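Local atomic coordinates of gamma-glutamyl phosphate reductase (Thermotoga maritima, PDB entry 1O20), a protein that probably catalyses the NADPH-dependent reduction of L-glutamyl phosphate to glutamate semialdehyde, the second step from glutamate toward proline. Residues D317-E322 with A329-K334; I257-Q262 with N268-L273; F242-A247 with Y359-K364. All coordinates share one frame; numbering follows the deposited sequence.

Contact 1. Residues D317-E322 with A329-K334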
loop_
_atom_site.group_PDB
_atom_site.type_symbol
_atom_site.label_atom_id
_atom_site.label_comp_id
_atom_site.label_asym_id
_atom_site.label_seq_id
_atom_site.Cartn_x
_atom_site.Cartn_y
_atom_site.Cartn_z
ATOM N N ASP A 317 1.185 16.232 21.695
ATOM C CA ASP A 317 0.592 15.903 20.396
ATOM C C ASP A 317 1.568 15.564 19.279
ATOM O O ASP A 317 1.163 14.931 18.323
ATOM C CB ASP A 317 -0.271 17.069 19.905
ATOM C CG ASP A 317 -1.602 17.175 20.670
ATOM O OD1 ASP A 317 -1.972 16.203 21.381
ATOM O OD2 ASP A 317 -2.326 18.186 20.632
ATOM N N ASP A 318 2.814 16.038 19.352
ATOM C CA ASP A 318 3.797 15.726 18.320
ATOM C C ASP A 318 4.094 14.226 18.211
ATOM O O ASP A 318 4.229 13.712 17.101
ATOM C CB ASP A 318 5.110 16.487 18.503
ATOM C CG ASP A 318 5.006 17.954 18.102
ATOM O OD1 ASP A 318 4.699 18.262 16.920
ATOM O OD2 ASP A 318 5.192 18.856 18.922
ATOM N N TRP A 319 4.205 13.538 19.351
ATOM C CA TRP A 319 4.721 12.181 19.366
ATOM C C TRP A 319 3.886 11.184 18.530
ATOM O O TRP A 319 4.484 10.392 17.784
ATOM C CB TRP A 319 5.020 11.686 20.805
ATOM C CG TRP A 319 5.902 12.657 21.505
ATOM C CD1 TRP A 319 5.583 13.427 22.592
ATOM C CD2 TRP A 319 7.208 13.083 21.091
ATOM N NE1 TRP A 319 6.610 14.292 22.890
ATOM C CE2 TRP A 319 7.628 14.099 21.998
ATOM C CE3 TRP A 319 8.072 12.708 20.055
ATOM C CZ2 TRP A 319 8.870 14.717 21.910
ATOM C CZ3 TRP A 319 9.314 13.341 19.957
ATOM C CH2 TRP A 319 9.697 14.338 20.874
ATOM N N PRO A 320 2.552 11.242 18.594
ATOM C CA PRO A 320 1.702 10.420 17.699
ATOM C C PRO A 320 1.478 10.924 16.261
ATOM O O PRO A 320 0.989 10.158 15.423
ATOM C CB PRO A 320 0.365 10.352 18.433
ATOM C CG PRO A 320 0.352 11.472 19.368
ATOM C CD PRO A 320 1.750 11.951 19.602
ATOM N N THR A 321 1.831 12.167 15.965
ATOM C CA THR A 321 1.425 12.782 14.711
ATOM C C THR A 321 2.337 12.417 13.552
ATOM O O THR A 321 3.547 12.599 13.649
ATOM C CB THR A 321 1.429 14.299 14.883
ATOM O OG1 THR A 321 0.484 14.653 15.882
ATOM C CG2 THR A 321 0.928 15.014 13.604
ATOM N N GLU A 322 1.751 11.894 12.469
ATOM C CA GLU A 322 2.442 11.753 11.184
ATOM C C GLU A 322 2.306 13.069 10.428
ATOM O O GLU A 322 1.213 13.481 10.086
ATOM C CB GLU A 322 1.835 10.611 10.360
ATOM C CG GLU A 322 2.553 10.378 9.036
ATOM C CD GLU A 322 1.859 9.368 8.142
ATOM O OE1 GLU A 322 0.646 9.499 7.961
ATOM O OE2 GLU A 322 2.529 8.457 7.594
ATOM N N ALA A 329 10.103 15.425 14.621
ATOM C CA ALA A 329 10.291 15.635 16.051
ATOM C C ALA A 329 11.379 14.720 16.572
ATOM O O ALA A 329 11.460 13.532 16.195
ATOM C CB ALA A 329 9.016 15.472 16.804
ATOM N N ILE A 330 12.242 15.283 17.409
ATOM C CA ILE A 330 13.419 14.576 17.905
ATOM C C ILE A 330 13.264 14.431 19.386
ATOM O O ILE A 330 12.905 15.412 20.059
ATOM C CB ILE A 330 14.715 15.380 17.576
ATOM C CG1 ILE A 330 14.843 15.607 16.058
ATOM C CG2 ILE A 330 15.925 14.677 18.149
ATOM C CD1 ILE A 330 16.116 16.274 15.600
ATOM N N LYS A 331 13.513 13.229 19.914
ATOM C CA LYS A 331 13.608 12.993 21.363
ATOM C C LYS A 331 14.927 12.326 21.762
ATOM O O LYS A 331 15.369 11.384 21.107
ATOM C CB LYS A 331 12.463 12.067 21.823
ATOM C CG LYS A 331 12.576 11.617 23.283
ATOM C CD LYS A 331 11.201 11.482 23.908
ATOM C CE LYS A 331 11.200 10.989 25.348
ATOM N NZ LYS A 331 9.776 10.587 25.716
ATOM N N VAL A 332 15.525 12.749 22.864
ATOM C CA VAL A 332 16.719 12.064 23.390
ATOM C C VAL A 332 16.181 10.947 24.283
ATOM O O VAL A 332 15.263 11.215 25.042
ATOM C CB VAL A 332 17.588 12.995 24.258
ATOM C CG1 VAL A 332 18.737 12.226 24.975
ATOM C CG2 VAL A 332 18.161 14.130 23.434
ATOM N N VAL A 333 16.741 9.741 24.167
ATOM C CA VAL A 333 16.420 8.611 25.039
ATOM C C VAL A 333 17.703 8.077 25.674
ATOM O O VAL A 333 18.795 8.340 25.166
ATOM C CB VAL A 333 15.718 7.491 24.272
ATOM C CG1 VAL A 333 14.410 7.991 23.750
ATOM C CG2 VAL A 333 16.625 6.924 23.122
ATOM N N LYS A 334 17.572 7.362 26.791
ATOM C CA LYS A 334 18.723 6.934 27.583
ATOM C C LYS A 334 19.495 5.830 26.865
ATOM O O LYS A 334 20.713 5.753 26.924
ATOM C CB LYS A 334 18.243 6.407 28.936
ATOM C CG LYS A 334 19.332 6.215 29.976
ATOM C CD LYS A 334 18.829 5.321 31.094
ATOM C CE LYS A 334 19.833 5.200 32.228
ATOM N NZ LYS A 334 19.144 4.557 33.399
#
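Trp-319 lays the benzene end of its indole against strand 327-333, meeting Ala-329 and Lys-331, whose CB atoms both point toward the loop segment 317-322. The loop between strands 312-313 and 327-333 of the parallel alpha/beta sheet thus folds back on the second of them. Ring atom CZ3 of Trp-319 reaches the methyl CB of Ala-329 at 3.8 Å, an oblique approach, while its neighbour CH2 stands 3.7 Å from CB of Lys-331. Between these two side chains the carbonyl O of Ile-330 lies near the indole plane, 3.5 Å from Trp-319 CH2. In the conformer described, one of two modelled, Lys-331 sets CG anti to its N (chi1 173°) and bends at chi2, which carries CD over one face of the indole; the two side chains cross at about a right angle. The ammonium adds at most a weak, long cation-pi attraction to the five-membered ring. His-342 and Tyr-346 also meet the indole, which lies between the strand and helix 336-346. Asp-318 turns its carboxylate to Tyr-323, Arg-299 and the backbone N of Thr-315. The chemistry is mainly dispersive, an aromatic ring fitted against a methyl and methylenes, with polar fastening of the loop left to partners beyond this strand.

Contact 2. Residues I257-Q262 with N268-L273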
loop_
_atom_site.group_PDB
_atom_site.type_symbol
_atom_site.label_atom_id
_atom_site.label_comp_id
_atom_site.label_asym_id
_atom_site.label_seq_id
_atom_site.Cartn_x
_atom_site.Cartn_y
_atom_site.Cartn_z
ATOM N N ILE A 257 18.329 11.565 6.390
ATOM C CA ILE A 257 17.929 12.502 5.338
ATOM C C ILE A 257 17.076 11.830 4.258
ATOM O O ILE A 257 16.040 12.353 3.841
ATOM C CB ILE A 257 19.183 13.162 4.744
ATOM C CG1 ILE A 257 19.868 13.985 5.825
ATOM C CG2 ILE A 257 18.841 14.094 3.567
ATOM C CD1 ILE A 257 19.041 15.118 6.316
ATOM N N ASN A 258 17.506 10.650 3.843
ATOM C CA ASN A 258 16.799 9.877 2.843
ATOM C C ASN A 258 15.401 9.577 3.353
ATOM O O ASN A 258 14.421 9.789 2.640
ATOM C CB ASN A 258 17.580 8.596 2.526
ATOM C CG ASN A 258 16.890 7.724 1.508
ATOM O OD1 ASN A 258 16.407 6.619 1.828
ATOM N ND2 ASN A 258 16.808 8.211 0.286
ATOM N N ALA A 259 15.322 9.123 4.609
ATOM C CA ALA A 259 14.067 8.673 5.172
ATOM C C ALA A 259 13.051 9.816 5.315
ATOM O O ALA A 259 11.861 9.594 5.162
ATOM C CB ALA A 259 14.290 7.984 6.526
ATOM N N LYS A 260 13.559 11.010 5.606
ATOM C CA LYS A 260 12.752 12.191 5.841
ATOM C C LYS A 260 12.436 12.977 4.575
ATOM O O LYS A 260 11.287 13.387 4.379
ATOM C CB LYS A 260 13.412 13.088 6.873
ATOM C CG LYS A 260 12.644 14.395 7.238
ATOM C CD LYS A 260 11.375 14.200 8.100
ATOM C CE LYS A 260 10.102 14.018 7.266
ATOM N NZ LYS A 260 8.901 13.785 8.147
ATOM N N THR A 261 13.432 13.179 3.704
ATOM C CA THR A 261 13.306 14.179 2.636
ATOM C C THR A 261 13.140 13.608 1.249
ATOM O O THR A 261 12.895 14.370 0.325
ATOM C CB THR A 261 14.542 15.130 2.594
ATOM O OG1 THR A 261 15.697 14.408 2.115
ATOM C CG2 THR A 261 14.901 15.615 4.014
ATOM N N GLN A 262 13.297 12.312 1.050
ATOM C CA GLN A 262 13.238 11.816 -0.319
ATOM C C GLN A 262 11.792 11.978 -0.860
ATOM O O GLN A 262 11.602 12.413 -1.988
ATOM C CB GLN A 262 13.718 10.349 -0.450
ATOM C CG GLN A 262 13.750 9.874 -1.921
ATOM C CD GLN A 262 14.347 8.478 -2.109
ATOM O OE1 GLN A 262 13.851 7.488 -1.553
ATOM N NE2 GLN A 262 15.408 8.403 -2.890
ATOM N N ASN A 268 5.788 6.113 4.466
ATOM C CA ASN A 268 6.989 5.438 4.987
ATOM C C ASN A 268 8.146 6.456 5.279
ATOM O O ASN A 268 9.238 6.075 5.666
ATOM C CB ASN A 268 7.408 4.268 4.056
ATOM C CG ASN A 268 7.862 4.732 2.679
ATOM O OD1 ASN A 268 8.193 5.928 2.477
ATOM N ND2 ASN A 268 7.855 3.811 1.712
ATOM N N ALA A 269 7.884 7.741 5.074
ATOM C CA ALA A 269 8.768 8.821 5.496
ATOM C C ALA A 269 8.961 8.760 7.011
ATOM O O ALA A 269 8.008 8.577 7.766
ATOM C CB ALA A 269 8.158 10.152 5.113
ATOM N N ALA A 270 10.195 8.908 7.462
ATOM C CA ALA A 270 10.471 9.018 8.891
ATOM C C ALA A 270 9.841 10.321 9.411
ATOM O O ALA A 270 9.875 11.339 8.743
ATOM C CB ALA A 270 11.957 9.020 9.116
ATOM N N GLU A 271 9.191 10.252 10.552
ATOM C CA GLU A 271 8.551 11.403 11.178
ATOM C C GLU A 271 9.217 11.772 12.496
ATOM O O GLU A 271 9.098 12.920 12.985
ATOM C CB GLU A 271 7.082 11.055 11.454
ATOM C CG GLU A 271 6.311 10.700 10.208
ATOM C CD GLU A 271 6.047 11.892 9.288
ATOM O OE1 GLU A 271 6.486 13.018 9.609
ATOM O OE2 GLU A 271 5.423 11.671 8.217
ATOM N N LYS A 272 9.923 10.801 13.065
ATOM C CA LYS A 272 10.450 10.896 14.417
ATOM C C LYS A 272 11.865 10.371 14.514
ATOM O O LYS A 272 12.199 9.325 13.917
ATOM C CB LYS A 272 9.592 10.086 15.381
ATOM C CG LYS A 272 8.134 10.452 15.402
ATOM C CD LYS A 272 7.792 11.794 15.980
ATOM C CE LYS A 272 6.675 12.469 15.168
ATOM N NZ LYS A 272 5.290 11.911 15.332
ATOM N N LEU A 273 12.700 11.093 15.245
ATOM C CA LEU A 273 14.079 10.690 15.449
ATOM C C LEU A 273 14.353 10.557 16.930
ATOM O O LEU A 273 14.223 11.526 17.689
ATOM C CB LEU A 273 15.041 11.705 14.839
ATOM C CG LEU A 273 16.506 11.295 14.772
ATOM C CD1 LEU A 273 16.736 10.177 13.754
ATOM C CD2 LEU A 273 17.336 12.522 14.405
HETATM O O HOH W 1 6.645 13.138 6.471
#
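Ala-259 and Ala-270 join helix 249-261 to strand 270-276, where the axes of the short segments approach to 7.4 Å and their directions differ by 129°. Ala-270 N donates to Ala-259 O at 2.9 Å, coming from above the carbonyl plane, and CA of Ala-269 makes a C-H contact with the same Ala-259 O at 3.2 Å. Beside this bond the methyls CB of Ala-259 and Ala-270 touch at 3.6 Å, a closeness that small side chains permit. The two elements belong to a beta-alpha-beta unit, strand 239-243, helix 249-261, strand 270-276, within the larger parallel sheet of this aldehyde dehydrogenase-like fold, and Ile-241 of the first strand packs on both alanines. Lys-260 leaves the helix with CG anti to its N (chi1 -179°), and the bends at chi2 and chi3 bring NZ round to Ala-270 O at 2.7 Å, in the carbonyl plane. The same NZ forms a salt bridge with Glu-271 OE1 at 2.9 Å; its three N-H groups are shared among these two, a water that also meets Glu-271 OE2, and the carbonyls of Asp-325 and Ile-327. A methionine in its place would probably leave the buried Glu-271 carboxylate without its charge mate and the surrounding carbonyls without this shared donor. Glu-271 OE2 additionally receives Leu-324 N.

Contact 3. Residues F242-A247 with Y359-K364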
loop_
_atom_site.group_PDB
_atom_site.type_symbol
_atom_site.label_atom_id
_atom_site.label_comp_id
_atom_site.label_asym_id
_atom_site.label_seq_id
_atom_site.Cartn_x
_atom_site.Cartn_y
_atom_site.Cartn_z
ATOM N N PHE A 242 15.786 5.271 15.367
ATOM C CA PHE A 242 16.572 5.390 16.592
ATOM C C PHE A 242 18.058 5.306 16.278
ATOM O O PHE A 242 18.516 4.328 15.708
ATOM C CB PHE A 242 16.208 4.256 17.563
ATOM C CG PHE A 242 17.167 4.110 18.731
ATOM C CD1 PHE A 242 17.480 5.188 19.518
ATOM C CD2 PHE A 242 17.726 2.884 19.042
ATOM C CE1 PHE A 242 18.359 5.049 20.604
ATOM C CE2 PHE A 242 18.602 2.733 20.109
ATOM C CZ PHE A 242 18.905 3.798 20.887
ATOM N N VAL A 243 18.799 6.349 16.628
ATOM C CA VAL A 243 20.224 6.400 16.473
ATOM C C VAL A 243 20.861 5.990 17.803
ATOM O O VAL A 243 20.839 6.715 18.769
ATOM C CB VAL A 243 20.709 7.818 16.068
ATOM C CG1 VAL A 243 22.190 7.768 15.708
ATOM C CG2 VAL A 243 19.876 8.382 14.828
ATOM N N ASP A 244 21.413 4.800 17.821
ATOM C CA ASP A 244 22.019 4.216 19.014
ATOM C C ASP A 244 23.427 4.783 19.195
ATOM O O ASP A 244 24.012 5.355 18.288
ATOM C CB ASP A 244 22.072 2.703 18.818
ATOM C CG ASP A 244 22.232 1.880 20.117
ATOM O OD1 ASP A 244 22.042 2.352 21.274
ATOM O OD2 ASP A 244 22.513 0.647 20.016
ATOM N N GLU A 245 23.951 4.574 20.401
ATOM C CA GLU A 245 25.259 5.028 20.808
ATOM C C GLU A 245 26.383 4.689 19.879
ATOM O O GLU A 245 27.202 5.548 19.587
ATOM C CB GLU A 245 25.594 4.431 22.184
ATOM C CG GLU A 245 26.855 5.033 22.794
ATOM C CD GLU A 245 27.303 4.303 24.046
ATOM O OE1 GLU A 245 26.643 3.314 24.458
ATOM O OE2 GLU A 245 28.316 4.776 24.606
ATOM N N SER A 246 26.432 3.461 19.408
ATOM C CA SER A 246 27.529 2.995 18.524
ATOM C C SER A 246 27.290 3.150 17.044
ATOM O O SER A 246 28.100 2.701 16.248
ATOM C CB SER A 246 27.843 1.520 18.803
ATOM O OG SER A 246 26.737 0.655 18.452
ATOM N N ALA A 247 26.193 3.788 16.633
ATOM C CA ALA A 247 25.985 4.057 15.203
ATOM C C ALA A 247 27.153 4.812 14.587
ATOM O O ALA A 247 27.754 5.678 15.213
ATOM C CB ALA A 247 24.744 4.874 14.996
ATOM N N TYR A 359 25.457 -5.543 18.016
ATOM C CA TYR A 359 24.776 -6.812 17.761
ATOM C C TYR A 359 23.598 -7.084 18.665
ATOM O O TYR A 359 22.521 -7.356 18.168
ATOM C CB TYR A 359 25.799 -7.970 17.833
ATOM C CG TYR A 359 25.202 -9.349 17.712
ATOM C CD1 TYR A 359 24.812 -9.868 16.479
ATOM C CD2 TYR A 359 25.057 -10.164 18.847
ATOM C CE1 TYR A 359 24.240 -11.149 16.393
ATOM C CE2 TYR A 359 24.540 -11.436 18.755
ATOM C CZ TYR A 359 24.119 -11.919 17.531
ATOM O OH TYR A 359 23.616 -13.193 17.485
ATOM N N SER A 360 23.779 -6.983 19.979
ATOM C CA SER A 360 22.705 -7.263 20.924
ATOM C C SER A 360 21.549 -6.261 20.812
ATOM O O SER A 360 20.375 -6.644 20.881
ATOM C CB SER A 360 23.232 -7.278 22.370
ATOM O OG SER A 360 24.115 -8.374 22.595
ATOM N N ASN A 361 21.879 -5.002 20.587
ATOM C CA ASN A 361 20.859 -3.968 20.520
ATOM C C ASN A 361 20.045 -4.107 19.221
ATOM O O ASN A 361 18.822 -3.978 19.228
ATOM C CB ASN A 361 21.478 -2.596 20.656
ATOM C CG ASN A 361 22.045 -2.329 22.066
ATOM O OD1 ASN A 361 21.987 -3.199 22.955
ATOM N ND2 ASN A 361 22.623 -1.126 22.254
ATOM N N ALA A 362 20.715 -4.410 18.123
ATOM C CA ALA A 362 20.030 -4.673 16.846
ATOM C C ALA A 362 19.057 -5.865 16.973
ATOM O O ALA A 362 17.864 -5.778 16.606
ATOM C CB ALA A 362 21.017 -4.928 15.785
ATOM N N LYS A 363 19.584 -6.964 17.503
ATOM C CA LYS A 363 18.828 -8.163 17.779
ATOM C C LYS A 363 17.616 -7.915 18.694
ATOM O O LYS A 363 16.523 -8.377 18.417
ATOM C CB LYS A 363 19.774 -9.212 18.374
ATOM C CG LYS A 363 19.337 -10.651 18.242
ATOM C CD LYS A 363 20.491 -11.602 18.715
ATOM C CE LYS A 363 20.033 -13.029 18.730
ATOM N NZ LYS A 363 18.973 -13.272 19.749
ATOM N N LYS A 364 17.788 -7.165 19.783
ATOM C CA LYS A 364 16.679 -6.887 20.659
ATOM C C LYS A 364 15.639 -6.021 19.912
ATOM O O LYS A 364 14.439 -6.236 20.045
ATOM C CB LYS A 364 17.161 -6.173 21.927
ATOM C CG LYS A 364 16.118 -5.852 23.012
ATOM C CD LYS A 364 16.828 -5.391 24.310
ATOM C CE LYS A 364 15.947 -5.139 25.541
ATOM N NZ LYS A 364 15.138 -6.272 26.018
#
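A single hydrogen bond between Asp-244 and Asn-361 carries the contact. Asn-361 ND2 donates to Asp-244 OD2 at 2.9 Å, and the N-H points almost straight at its acceptor (173°). The oxygen offers its syn lone pair, on the side of OD1, and lies practically in the amide plane of the asparagine, although carboxylate and amide planes are turned 41° from one another. The two side chains cross at about a right angle. Asn-361 holds CG anti to its carbonyl carbon (chi1 -68°), which brings ND2 out from the first turn of helix 359-368 toward the aspartate; CB of Asn-361 also passes 3.5 Å from Asp-244 OD2.

A second shell fixes the carboxylate. Its OD2 is shared with the hydroxyl of Thr-356, the strongest polar partner of the aspartate, while OD1 takes a weak bond from Glu-245 N at 3.1 Å. OD2 is thus held by two partners and OD1 by one weak bond, which probably limits the carboxylate's rotation. Asp-244 also opens a type I turn that runs to Ala-247, whose N bonds back to Asp-244 O at 3.2 Å. Within that turn Ser-246 OG bonds to Glu-357 N, a second link to the chain leading into the helix. On the other partner, the backbone N of Asn-361 is bonded to Asn-358 OD1. Asp-244 N also sits over the centre of one face of the Phe-242 ring, 4.0 Å above its plane.

At the C-terminal edge of the seven-stranded parallel sheet of the aldehyde dehydrogenase-like fold, the bond runs from the residue just after strand 239-243 to the first turn of the helix that follows the neighbouring strand 351-355. Val-336 of helix 336-346 touches both Phe-242 and Asn-361, and strand 270-276 flanks strand 239-243 across from 351-355.

Overall arrangement
Followed from the N terminus, strand 239-243 leads first into segment 242-247 of contact 3, whose partner arrives only at 359-364, after a long excursion. Both other contacts fall within that excursion, one after the other. Contact 2 closes a short loop between helix 249-261 and strand 270-276; contact 1 later closes another, between the loop before strand 327-333 and that strand. None crosses another. All three reach the same parallel sheet, in which strands 327-333, 270-276, 239-243 and 351-355 are successive neighbours. Lys-272 NZ of contact 2 probably bonds to the carbonyls of Asp-318 and Thr-321 in contact 1, while Val-333 and Leu-273 pack on Phe-242 and Val-243 of contact 3, respectively.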